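Local coordinates for YohF (Salmonella typhimurium, PDB 6WON), which probably catalyses a nicotinamide-dependent oxidation or reduction as a member of the short-chain dehydrogenase/reductase family, and is named an acetoin dehydrogenase, at residues H75-L80 with A125-K130; L86-G91 with D115-C120; H144-L149 with S238-G243; K167-E172 with I178-V183. All coordinates share one frame; numbering follows the deposited sequence.

Contact 1 (H75-L80 with A125-K130); sequences HLIQRL and ARHMIK
Ile77 and His127 mark the closest approach of two helical turns, their CA atoms 8.4 Å apart; 75-80 belongs to helix 71-80 and 125-130 to the long helix 103-131. With the backbones that far apart, side chains alone bridge the gap, and the imidazole of His127 carries most of the contact. Its flat side is met by the isoleucine, which comes from the opposite direction: the methyl CG2 of Ile77 lies 3.5 Å from the centroid of the His127 ring and only 12° off its normal, a CH-pi contact. At Ile77 a chi1 of -63° leaves CG2 anti to the backbone N and CG1 anti to the carbonyl carbon, and CD1 of Ile77, on the same side of the ring as CG2, comes to 3.7 Å from CD2 of His127. Gln78 arrives differently: its chain bends at chi2 and puts NE2 of Gln78 at the ring edge, near the ring plane and 3.5 Å from CE1 of His127, with the amide plane turned 54° from the ring. The polar ends are tied through a common neighbour. Glu74 hydrogen-bonds NE2 of His127 through one carboxylate oxygen and NE2 of Gln78 through the other, and thereby links the two helices. Val83, in a loop, touches both Ile77 and His127. This is side-by-side packing of two helices that cover the same face of the parallel sheet, as in the Rossmann fold of short-chain dehydrogenases.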
loop_
_atom_site.group_PDB
_atom_site.type_symbol
_atom_site.label_atom_id
_atom_site.label_comp_id
_atom_site.label_asym_id
_atom_site.label_seq_id
_atom_site.Cartn_x
_atom_site.Cartn_y
_atom_site.Cartn_z
ATOM N N HIS B 75 -23.134 29.226 2.001
ATOM C CA HIS B 75 -23.650 30.295 2.855
ATOM C C HIS B 75 -22.678 30.619 3.985
ATOM O O HIS B 75 -22.480 31.793 4.325
ATOM C CB HIS B 75 -25.010 29.911 3.426
ATOM C CG HIS B 75 -26.041 29.624 2.381
ATOM N ND1 HIS B 75 -26.372 30.528 1.394
ATOM C CD2 HIS B 75 -26.816 28.533 2.168
ATOM C CE1 HIS B 75 -27.304 30.006 0.617
ATOM N NE2 HIS B 75 -27.592 28.796 1.064
ATOM N N LEU B 76 -22.077 29.590 4.586
ATOM C CA LEU B 76 -21.093 29.813 5.642
ATOM C C LEU B 76 -19.889 30.584 5.110
ATOM O O LEU B 76 -19.451 31.571 5.714
ATOM C CB LEU B 76 -20.666 28.469 6.236
ATOM C CG LEU B 76 -19.804 28.467 7.502
ATOM C CD1 LEU B 76 -20.426 29.327 8.590
ATOM C CD2 LEU B 76 -19.596 27.025 8.002
ATOM N N ILE B 77 -19.350 30.154 3.963
ATOM C CA ILE B 77 -18.256 30.883 3.327
ATOM C C ILE B 77 -18.623 32.354 3.155
ATOM O O ILE B 77 -17.844 33.254 3.498
ATOM C CB ILE B 77 -17.897 30.235 1.979
ATOM C CG1 ILE B 77 -17.392 28.804 2.187
ATOM C CG2 ILE B 77 -16.849 31.069 1.250
ATOM C CD1 ILE B 77 -17.205 28.027 0.896
ATOM N N GLN B 78 -19.829 32.621 2.631
ATOM C CA GLN B 78 -20.249 34.006 2.427
ATOM C C GLN B 78 -20.248 34.784 3.735
ATOM O O GLN B 78 -19.840 35.950 3.772
ATOM C CB GLN B 78 -21.634 34.054 1.781
ATOM C CG GLN B 78 -21.668 33.554 0.345
ATOM C CD GLN B 78 -20.790 34.371 -0.591
ATOM O OE1 GLN B 78 -20.758 35.604 -0.514
ATOM N NE2 GLN B 78 -20.069 33.689 -1.478
ATOM N N ARG B 79 -20.697 34.158 4.824
ATOM C CA ARG B 79 -20.706 34.859 6.103
ATOM C C ARG B 79 -19.289 35.145 6.581
ATOM O O ARG B 79 -19.004 36.237 7.083
ATOM C CB ARG B 79 -21.482 34.050 7.141
ATOM C CG ARG B 79 -22.986 34.290 7.072
ATOM C CD ARG B 79 -23.764 33.126 7.657
ATOM N NE ARG B 79 -23.431 32.909 9.060
ATOM C CZ ARG B 79 -23.881 31.891 9.783
ATOM N NH1 ARG B 79 -24.681 30.992 9.230
ATOM N NH2 ARG B 79 -23.529 31.769 11.059
ATOM N N LEU B 80 -18.379 34.196 6.396
ATOM C CA LEU B 80 -17.011 34.404 6.844
ATOM C C LEU B 80 -16.203 35.241 5.866
ATOM O O LEU B 80 -15.182 35.815 6.259
ATOM C CB LEU B 80 -16.342 33.052 7.081
ATOM C CG LEU B 80 -16.955 32.299 8.263
ATOM C CD1 LEU B 80 -16.732 30.792 8.147
ATOM C CD2 LEU B 80 -16.399 32.845 9.592
ATOM N N ALA B 125 -13.083 24.653 -2.931
ATOM C CA ALA B 125 -11.994 24.795 -3.895
ATOM C C ALA B 125 -12.272 25.926 -4.885
ATOM O O ALA B 125 -11.353 26.671 -5.260
ATOM C CB ALA B 125 -11.777 23.469 -4.624
ATOM N N ARG B 126 -13.533 26.090 -5.295
ATOM C CA ARG B 126 -13.885 27.216 -6.162
ATOM C C ARG B 126 -13.531 28.549 -5.513
ATOM O O ARG B 126 -13.035 29.463 -6.184
ATOM C CB ARG B 126 -15.377 27.182 -6.511
ATOM C CG ARG B 126 -15.740 26.233 -7.643
ATOM C CD ARG B 126 -17.233 25.880 -7.619
ATOM N NE ARG B 126 -17.535 24.679 -8.403
ATOM C CZ ARG B 126 -18.609 23.905 -8.227
ATOM N NH1 ARG B 126 -19.505 24.184 -7.281
ATOM N NH2 ARG B 126 -18.784 22.837 -8.997
ATOM N N HIS B 127 -13.784 28.686 -4.210
ATOM C CA HIS B 127 -13.450 29.941 -3.543
ATOM C C HIS B 127 -11.943 30.104 -3.417
ATOM O O HIS B 127 -11.418 31.212 -3.578
ATOM C CB HIS B 127 -14.116 30.015 -2.173
ATOM C CG HIS B 127 -15.570 30.365 -2.233
ATOM N ND1 HIS B 127 -16.028 31.663 -2.118
ATOM C CD2 HIS B 127 -16.666 29.593 -2.425
ATOM C CE1 HIS B 127 -17.345 31.674 -2.229
ATOM N NE2 HIS B 127 -17.759 30.430 -2.409
ATOM N N MET B 128 -11.234 29.012 -3.122
ATOM C CA MET B 128 -9.783 29.083 -2.976
ATOM C C MET B 128 -9.121 29.500 -4.279
ATOM O O MET B 128 -8.158 30.275 -4.278
ATOM C CB MET B 128 -9.233 27.729 -2.524
ATOM C CG MET B 128 -9.599 27.357 -1.093
ATOM S SD MET B 128 -9.184 25.642 -0.793
ATOM C CE MET B 128 -9.692 25.467 0.928
ATOM N N ILE B 129 -9.619 28.981 -5.402
ATOM C CA ILE B 129 -9.068 29.351 -6.699
ATOM C C ILE B 129 -9.310 30.825 -6.966
ATOM O O ILE B 129 -8.385 31.571 -7.314
ATOM C CB ILE B 129 -9.671 28.474 -7.806
ATOM C CG1 ILE B 129 -9.166 27.036 -7.661
ATOM C CG2 ILE B 129 -9.355 29.070 -9.170
ATOM C CD1 ILE B 129 -10.003 26.022 -8.421
ATOM N N LYS B 130 -10.564 31.265 -6.796
ATOM C CA LYS B 130 -10.910 32.667 -6.997
ATOM C C LYS B 130 -10.097 33.583 -6.087
ATOM O O LYS B 130 -9.622 34.636 -6.526
ATOM C CB LYS B 130 -12.408 32.871 -6.764
ATOM C CG LYS B 130 -12.927 34.169 -7.345
ATOM C CD LYS B 130 -14.320 34.526 -6.850
ATOM C CE LYS B 130 -14.607 36.009 -7.099
ATOM N NZ LYS B 130 -15.183 36.684 -5.899
#

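Contact 2 (L86-G91 with D115-C120); sequences LVNNAG and DGAFLC
The amide nitrogen ND2 of Asn88 is gripped twice, by the carbonyl O of Ala117 and by OD1 of Asn139 on the neighbouring strand 135-140. The first of these bonds is weak: ND2 of Asn88 and O of Ala117 are 3.1 Å apart, but the angle at the hydrogen is only 124°. Side-chain amide and helix nevertheless fit closely, since ND2 of Asn88 also rests 3.6 Å from CB of Ala117. A chi1 of -87°, with CG anti to the carbonyl carbon, swings the amide over the helix, and its other end, OD1 of Asn88, comes to 3.6 Å from CB of Cys120. The amide therefore lies across one helical turn, between Ala117 and Cys120. Asn88 opens the Asn-Asn-Ala-Gly sequence of short-chain dehydrogenases, a motif at the C-terminal end of a central strand known in this family for stabilising the sheet, and the bond of its amide to Asn139, with the weak one to the helix, is consistent with that. Strand 86-88 and helix 115-120 run antiparallel, at 170°, with their axes 9.3 Å apart at closest approach, as expected of a helix returning over a parallel sheet. Two residues back along the strand, Leu86 supplies the apolar part of the contact: its CD2 sits 3.6 Å from the carbonyl O of Cys120 and 4.2 Å from CB of Cys120. Phe118, whose CB points away from the strand, stacks its ring against Trp106 of the second subunit, while Ala117 also packs on Leu162 of helix 153-173.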
loop_
_atom_site.group_PDB
_atom_site.type_symbol
_atom_site.label_atom_id
_atom_site.label_comp_id
_atom_site.label_asym_id
_atom_site.label_seq_id
_atom_site.Cartn_x
_atom_site.Cartn_y
_atom_site.Cartn_z
ATOM N N LEU B 86 -10.572 23.728 4.454
ATOM C CA LEU B 86 -11.755 22.899 4.644
ATOM C C LEU B 86 -11.327 21.602 5.311
ATOM O O LEU B 86 -10.348 20.972 4.887
ATOM C CB LEU B 86 -12.474 22.595 3.322
ATOM C CG LEU B 86 -13.662 21.631 3.445
ATOM C CD1 LEU B 86 -14.732 22.267 4.337
ATOM C CD2 LEU B 86 -14.238 21.248 2.079
ATOM N N VAL B 87 -12.053 21.198 6.345
ATOM C CA VAL B 87 -11.869 19.879 6.942
ATOM C C VAL B 87 -13.170 19.116 6.732
ATOM O O VAL B 87 -14.184 19.419 7.373
ATOM C CB VAL B 87 -11.491 19.956 8.429
ATOM C CG1 VAL B 87 -11.396 18.563 9.017
ATOM C CG2 VAL B 87 -10.161 20.684 8.600
ATOM N N ASN B 88 -13.149 18.143 5.818
ATOM C CA ASN B 88 -14.291 17.266 5.559
ATOM C C ASN B 88 -14.314 16.209 6.647
ATOM O O ASN B 88 -13.611 15.198 6.561
ATOM C CB ASN B 88 -14.187 16.632 4.178
ATOM C CG ASN B 88 -14.799 17.500 3.081
ATOM O OD1 ASN B 88 -15.733 18.256 3.320
ATOM N ND2 ASN B 88 -14.279 17.373 1.862
ATOM N N ASN B 89 -15.107 16.440 7.688
ATOM C CA ASN B 89 -15.063 15.583 8.862
ATOM C C ASN B 89 -16.031 14.413 8.731
ATOM O O ASN B 89 -17.106 14.520 8.132
ATOM C CB ASN B 89 -15.369 16.383 10.118
ATOM C CG ASN B 89 -15.357 15.537 11.365
ATOM O OD1 ASN B 89 -14.459 14.725 11.561
ATOM N ND2 ASN B 89 -16.357 15.721 12.216
ATOM N N ALA B 90 -15.640 13.288 9.317
ATOM C CA ALA B 90 -16.332 12.027 9.079
ATOM C C ALA B 90 -17.564 11.897 9.974
ATOM O O ALA B 90 -17.473 12.053 11.199
ATOM C CB ALA B 90 -15.375 10.859 9.314
ATOM N N GLY B 91 -18.707 11.595 9.364
ATOM C CA GLY B 91 -19.895 11.248 10.115
ATOM C C GLY B 91 -19.762 9.888 10.791
ATOM O O GLY B 91 -18.713 9.241 10.782
ATOM N N ASP B 115 -20.122 11.396 -1.026
ATOM C CA ASP B 115 -20.799 12.347 -1.917
ATOM C C ASP B 115 -20.804 13.744 -1.309
ATOM O O ASP B 115 -20.564 14.734 -2.007
ATOM C CB ASP B 115 -22.252 11.921 -2.222
ATOM C CG ASP B 115 -22.360 10.625 -3.063
ATOM O OD1 ASP B 115 -21.344 10.142 -3.604
ATOM O OD2 ASP B 115 -23.487 10.070 -3.153
ATOM N N GLY B 116 -21.083 13.843 -0.009
ATOM C CA GLY B 116 -21.085 15.144 0.636
ATOM C C GLY B 116 -19.718 15.793 0.624
ATOM O O GLY B 116 -19.575 16.964 0.259
ATOM N N ALA B 117 -18.688 15.030 1.006
ATOM C CA ALA B 117 -17.323 15.548 0.992
ATOM C C ALA B 117 -16.924 16.015 -0.399
ATOM O O ALA B 117 -16.226 17.023 -0.545
ATOM C CB ALA B 117 -16.345 14.477 1.488
ATOM N N PHE B 118 -17.354 15.289 -1.436
ATOM C CA PHE B 118 -17.082 15.719 -2.804
ATOM C C PHE B 118 -17.686 17.099 -3.082
ATOM O O PHE B 118 -17.020 17.981 -3.644
ATOM C CB PHE B 118 -17.629 14.684 -3.790
ATOM C CG PHE B 118 -17.836 15.219 -5.175
ATOM C CD1 PHE B 118 -16.756 15.603 -5.956
ATOM C CD2 PHE B 118 -19.112 15.339 -5.700
ATOM C CE1 PHE B 118 -16.952 16.109 -7.247
ATOM C CE2 PHE B 118 -19.309 15.842 -6.979
ATOM C CZ PHE B 118 -18.222 16.227 -7.753
ATOM N N LEU B 119 -18.949 17.306 -2.685
ATOM C CA LEU B 119 -19.636 18.562 -2.987
ATOM C C LEU B 119 -19.093 19.719 -2.155
ATOM O O LEU B 119 -18.905 20.830 -2.665
ATOM C CB LEU B 119 -21.137 18.399 -2.747
ATOM C CG LEU B 119 -21.832 17.511 -3.779
ATOM C CD1 LEU B 119 -23.300 17.353 -3.449
ATOM C CD2 LEU B 119 -21.629 18.071 -5.200
ATOM N N CYS B 120 -18.879 19.494 -0.860
ATOM C CA CYS B 120 -18.267 20.517 -0.020
ATOM C C CYS B 120 -16.885 20.891 -0.545
ATOM O O CYS B 120 -16.536 22.075 -0.613
ATOM C CB CYS B 120 -18.189 20.018 1.427
ATOM S SG CYS B 120 -19.829 19.729 2.215
#

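Contact 3 (H144-L149 with S238-G243); sequences HEHTPL and SLIVDG
Ser238 OG works both ways between Glu145 and His146, donating to OE1 of Glu145 at 2.7 Å and accepting from NE2 of His146 at 2.8 Å. The histidine bond is moderately bent, 147° at the hydrogen, with the hydroxyl lying close to the ring plane. The carboxylate, by contrast, is met from above its plane. OE1 of Glu145 has a second partner in the hydroxyl of Thr141, so two hydroxyls hold it in a buried place. CG of Glu145 is anti to the backbone N (chi1 177°) and the chain continues extended, which carries the carboxylate out to the strand. These bonds fasten the loop between strand 135-140 and helix 153-173 to strand 238-241, the seventh strand of the Rossmann-type sheet and one of its two outermost strands within the chain. CD1 of Ile240 adds an apolar touch, 3.4 Å from CD2 of His146, and Met246 also packs on His146. Inside the loop, ND1 of His144 donates to the carbonyl O of Thr147 (2.9 Å); the oxygen lies in the imidazole plane, whereas the nitrogen stands above the carbonyl plane. The backbone O of His146 accepts from Lys167 of the second subunit.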
loop_
_atom_site.group_PDB
_atom_site.type_symbol
_atom_site.label_atom_id
_atom_site.label_comp_id
_atom_site.label_asym_id
_atom_site.label_seq_id
_atom_site.Cartn_x
_atom_site.Cartn_y
_atom_site.Cartn_z
ATOM N N HIS B 144 -10.091 2.442 7.654
ATOM C CA HIS B 144 -10.840 1.637 6.701
ATOM C C HIS B 144 -10.884 2.242 5.304
ATOM O O HIS B 144 -11.552 1.684 4.419
ATOM C CB HIS B 144 -12.226 1.385 7.274
ATOM C CG HIS B 144 -12.168 0.728 8.619
ATOM N ND1 HIS B 144 -11.633 -0.531 8.798
ATOM C CD2 HIS B 144 -12.497 1.180 9.854
ATOM C CE1 HIS B 144 -11.675 -0.842 10.083
ATOM N NE2 HIS B 144 -12.204 0.175 10.742
ATOM N N GLU B 145 -10.181 3.353 5.082
ATOM C CA GLU B 145 -9.744 3.710 3.731
ATOM C C GLU B 145 -8.764 2.681 3.166
ATOM O O GLU B 145 -8.547 2.643 1.947
ATOM C CB GLU B 145 -9.083 5.103 3.751
ATOM C CG GLU B 145 -8.513 5.596 2.416
ATOM C CD GLU B 145 -7.576 6.787 2.556
ATOM O OE1 GLU B 145 -7.665 7.536 3.561
ATOM O OE2 GLU B 145 -6.750 6.991 1.641
ATOM N N HIS B 146 -8.182 1.834 4.028
ATOM C CA HIS B 146 -7.091 0.939 3.665
ATOM C C HIS B 146 -7.359 -0.529 3.957
ATOM O O HIS B 146 -6.836 -1.392 3.234
ATOM C CB HIS B 146 -5.798 1.362 4.397
ATOM C CG HIS B 146 -5.436 2.796 4.178
ATOM N ND1 HIS B 146 -4.942 3.259 2.976
ATOM C CD2 HIS B 146 -5.544 3.881 4.982
ATOM C CE1 HIS B 146 -4.750 4.564 3.052
ATOM N NE2 HIS B 146 -5.105 4.967 4.260
ATOM N N THR B 147 -8.147 -0.841 4.983
ATOM C CA THR B 147 -8.355 -2.220 5.410
ATOM C C THR B 147 -9.822 -2.350 5.800
ATOM O O THR B 147 -10.425 -1.370 6.250
ATOM C CB THR B 147 -7.412 -2.582 6.582
ATOM O OG1 THR B 147 -7.589 -3.954 6.982
ATOM C CG2 THR B 147 -7.653 -1.656 7.795
ATOM N N PRO B 148 -10.445 -3.502 5.563
ATOM C CA PRO B 148 -11.906 -3.578 5.701
ATOM C C PRO B 148 -12.347 -3.591 7.155
ATOM O O PRO B 148 -11.630 -4.047 8.045
ATOM C CB PRO B 148 -12.260 -4.906 5.014
ATOM C CG PRO B 148 -11.009 -5.755 5.202
ATOM C CD PRO B 148 -9.862 -4.772 5.089
ATOM N N LEU B 149 -13.547 -3.058 7.387
ATOM C CA LEU B 149 -14.204 -3.183 8.678
ATOM C C LEU B 149 -15.300 -4.225 8.554
ATOM O O LEU B 149 -16.257 -4.011 7.788
ATOM C CB LEU B 149 -14.794 -1.847 9.122
ATOM C CG LEU B 149 -15.661 -1.814 10.389
ATOM C CD1 LEU B 149 -14.880 -2.246 11.642
ATOM C CD2 LEU B 149 -16.241 -0.416 10.599
ATOM N N SER B 238 -2.312 9.887 2.665
ATOM C CA SER B 238 -3.244 9.418 3.688
ATOM C C SER B 238 -2.434 9.160 4.955
ATOM O O SER B 238 -1.688 8.176 5.032
ATOM C CB SER B 238 -3.984 8.163 3.233
ATOM O OG SER B 238 -5.004 7.788 4.151
ATOM N N LEU B 239 -2.566 10.055 5.942
ATOM C CA LEU B 239 -1.736 10.019 7.142
ATOM C C LEU B 239 -2.537 9.323 8.238
ATOM O O LEU B 239 -3.567 9.838 8.690
ATOM C CB LEU B 239 -1.310 11.428 7.556
ATOM C CG LEU B 239 -0.625 12.310 6.497
ATOM C CD1 LEU B 239 0.089 13.494 7.152
ATOM C CD2 LEU B 239 0.382 11.491 5.697
ATOM N N ILE B 240 -2.071 8.153 8.658
ATOM C CA ILE B 240 -2.856 7.261 9.503
ATOM C C ILE B 240 -2.464 7.463 10.957
ATOM O O ILE B 240 -1.284 7.350 11.317
ATOM C CB ILE B 240 -2.664 5.798 9.075
ATOM C CG1 ILE B 240 -3.166 5.599 7.641
ATOM C CG2 ILE B 240 -3.349 4.854 10.058
ATOM C CD1 ILE B 240 -2.822 4.207 7.075
ATOM N N VAL B 241 -3.449 7.748 11.791
ATOM C CA VAL B 241 -3.257 7.992 13.221
ATOM C C VAL B 241 -4.095 6.935 13.929
ATOM O O VAL B 241 -5.301 7.102 14.126
ATOM C CB VAL B 241 -3.674 9.408 13.634
ATOM C CG1 VAL B 241 -3.530 9.601 15.131
ATOM C CG2 VAL B 241 -2.859 10.468 12.867
ATOM N N ASP B 242 -3.467 5.812 14.305
ATOM C CA ASP B 242 -4.288 4.670 14.684
ATOM C C ASP B 242 -3.710 3.839 15.824
ATOM O O ASP B 242 -4.130 2.687 16.004
ATOM C CB ASP B 242 -4.500 3.778 13.458
ATOM C CG ASP B 242 -3.216 3.073 13.011
ATOM O OD1 ASP B 242 -2.111 3.402 13.507
ATOM O OD2 ASP B 242 -3.316 2.181 12.146
ATOM N N GLY B 243 -2.759 4.374 16.587
ATOM C CA GLY B 243 -2.138 3.628 17.673
ATOM C C GLY B 243 -1.603 2.260 17.281
ATOM O O GLY B 243 -1.557 1.338 18.104
#

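Contact 4 (K167-E172 with I178-V183); sequences KSMALE and ILVNAV
Val180 holds CG1 anti to its backbone N (chi1 -175°), and Met169 folds its end round at chi3 (48°); together these rotations bring the two side chains into contact. They cross at about a right angle, and CG1 of Val180 is touched at both ends of the methionine, by CE of Met169 at 3.9 Å and by CB of Met169 at the same distance. Ala170 packs closer to the strand backbone. Its CA lies just 4.8 Å from the CA of Val180, an approach that its small side chain permits: CB of Ala170 sits 3.6 Å from the carbonyl O of Val180 and 4.1 Å from CB of Val180. The segments belong to the beta-alpha-beta unit formed by strand 135-140, helix 153-173 and strand 178-185, and the contact seats the last turns of the helix on the strand that follows it. Ile137 of strand 135-140 touches Met169 as well, so the methionine spans both strands of the crossover. Where helix and strand diverge, a water takes over, donating to the carbonyl O of Ala170 (2.8 Å) and to the carbonyl O of Ile178 (2.7 Å), and so joins two backbone acceptors that could not bond to each other. Other chains pack against this part of the helix: Phe98 of the second subunit packs on Met169, and Leu247 of the third subunit lies against Ala170.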
loop_
_atom_site.group_PDB
_atom_site.type_symbol
_atom_site.label_atom_id
_atom_site.label_comp_id
_atom_site.label_asym_id
_atom_site.label_seq_id
_atom_site.Cartn_x
_atom_site.Cartn_y
_atom_site.Cartn_z
ATOM N N LYS B 167 -6.543 11.780 -3.587
ATOM C CA LYS B 167 -5.410 11.761 -4.513
ATOM C C LYS B 167 -5.725 12.546 -5.779
ATOM O O LYS B 167 -4.862 13.262 -6.308
ATOM C CB LYS B 167 -5.042 10.319 -4.883
ATOM C CG LYS B 167 -4.657 9.414 -3.712
ATOM C CD LYS B 167 -4.592 7.950 -4.141
ATOM C CE LYS B 167 -4.393 7.025 -2.929
ATOM N NZ LYS B 167 -4.338 5.593 -3.347
ATOM N N SER B 168 -6.949 12.410 -6.287
ATOM C CA SER B 168 -7.340 13.134 -7.493
ATOM C C SER B 168 -7.326 14.640 -7.258
ATOM O O SER B 168 -6.749 15.394 -8.045
ATOM C CB SER B 168 -8.721 12.675 -7.939
ATOM O OG SER B 168 -8.605 11.411 -8.562
ATOM N N MET B 169 -7.947 15.089 -6.167
ATOM C CA MET B 169 -7.993 16.514 -5.861
ATOM C C MET B 169 -6.589 17.075 -5.697
ATOM O O MET B 169 -6.287 18.169 -6.175
ATOM C CB MET B 169 -8.806 16.748 -4.584
ATOM C CG MET B 169 -10.259 16.368 -4.671
ATOM S SD MET B 169 -11.095 16.559 -3.076
ATOM C CE MET B 169 -10.549 18.209 -2.597
ATOM N N ALA B 170 -5.721 16.335 -5.008
ATOM C CA ALA B 170 -4.351 16.787 -4.807
ATOM C C ALA B 170 -3.663 17.053 -6.137
ATOM O O ALA B 170 -3.006 18.085 -6.317
ATOM C CB ALA B 170 -3.582 15.744 -4.001
ATOM N N LEU B 171 -3.832 16.145 -7.092
ATOM C CA LEU B 171 -3.207 16.324 -8.397
ATOM C C LEU B 171 -3.847 17.470 -9.170
ATOM O O LEU B 171 -3.138 18.277 -9.785
ATOM C CB LEU B 171 -3.297 15.020 -9.186
ATOM C CG LEU B 171 -2.105 14.628 -10.048
ATOM C CD1 LEU B 171 -0.811 14.645 -9.248
ATOM C CD2 LEU B 171 -2.367 13.242 -10.648
ATOM N N GLU B 172 -5.189 17.560 -9.157
ATOM C CA GLU B 172 -5.884 18.552 -9.978
ATOM C C GLU B 172 -5.852 19.960 -9.395
ATOM O O GLU B 172 -6.010 20.926 -10.150
ATOM C CB GLU B 172 -7.351 18.148 -10.209
ATOM C CG GLU B 172 -7.544 17.197 -11.387
ATOM C CD GLU B 172 -9.009 16.976 -11.796
ATOM O OE1 GLU B 172 -9.715 17.937 -12.182
ATOM O OE2 GLU B 172 -9.445 15.816 -11.738
ATOM N N ILE B 178 -3.313 24.515 -3.759
ATOM C CA ILE B 178 -4.217 23.843 -2.830
ATOM C C ILE B 178 -3.636 22.464 -2.530
ATOM O O ILE B 178 -3.486 21.630 -3.434
ATOM C CB ILE B 178 -5.638 23.731 -3.408
ATOM C CG1 ILE B 178 -6.249 25.123 -3.622
ATOM C CG2 ILE B 178 -6.523 22.908 -2.483
ATOM C CD1 ILE B 178 -7.462 25.137 -4.553
ATOM N N LEU B 179 -3.296 22.220 -1.270
ATOM C CA LEU B 179 -2.758 20.927 -0.857
ATOM C C LEU B 179 -3.893 20.111 -0.257
ATOM O O LEU B 179 -4.682 20.637 0.536
ATOM C CB LEU B 179 -1.620 21.095 0.149
ATOM C CG LEU B 179 -0.553 22.156 -0.171
ATOM C CD1 LEU B 179 0.580 22.150 0.873
ATOM C CD2 LEU B 179 0.024 21.972 -1.573
ATOM N N VAL B 180 -3.990 18.840 -0.649
ATOM C CA VAL B 180 -5.119 17.994 -0.269
ATOM C C VAL B 180 -4.591 16.687 0.303
ATOM O O VAL B 180 -3.877 15.941 -0.386
ATOM C CB VAL B 180 -6.052 17.718 -1.456
ATOM C CG1 VAL B 180 -7.287 16.939 -0.992
ATOM C CG2 VAL B 180 -6.453 19.035 -2.102
ATOM N N ASN B 181 -4.968 16.393 1.543
ATOM C CA ASN B 181 -4.525 15.169 2.191
ATOM C C ASN B 181 -5.693 14.549 2.936
ATOM O O ASN B 181 -6.680 15.219 3.251
ATOM C CB ASN B 181 -3.383 15.438 3.173
ATOM C CG ASN B 181 -2.127 15.933 2.479
ATOM O OD1 ASN B 181 -1.381 15.140 1.897
ATOM N ND2 ASN B 181 -1.879 17.240 2.550
ATOM N N ALA B 182 -5.556 13.259 3.228
ATOM C CA ALA B 182 -6.444 12.562 4.143
ATOM C C ALA B 182 -5.731 12.320 5.474
ATOM O O ALA B 182 -4.540 11.991 5.500
ATOM C CB ALA B 182 -6.900 11.219 3.553
ATOM N N VAL B 183 -6.465 12.491 6.572
ATOM C CA VAL B 183 -6.085 11.966 7.879
ATOM C C VAL B 183 -7.021 10.812 8.191
ATOM O O VAL B 183 -8.246 10.965 8.117
ATOM C CB VAL B 183 -6.159 13.039 8.981
ATOM C CG1 VAL B 183 -5.850 12.421 10.347
ATOM C CG2 VAL B 183 -5.197 14.173 8.682
HETATM O O HOH W 1 -2.229 19.346 -3.973
#

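Overall arrangement
From the N terminus, contact 1 closes a loop of 44 residues, from helix 71-80 to the last turns of helix 103-131. Contact 2 is nested inside it, folding an earlier part of that long helix back onto strand 85-88. The second half repeats this nesting: contact 3 joins the loop after strand 135-140 to strand 238-241, and within its loop contact 4 closes the short connection from helix 153-173 to strand 178-185. The two pairs follow in series. Ile178 of contact 4 packs on Met128 and Ile129 of contact 1, while contacts 3 and 4 meet through neighbouring strands. Contacts 1 and 3 lie on opposite sides of the chain's centre, with centres about 30 Å apart.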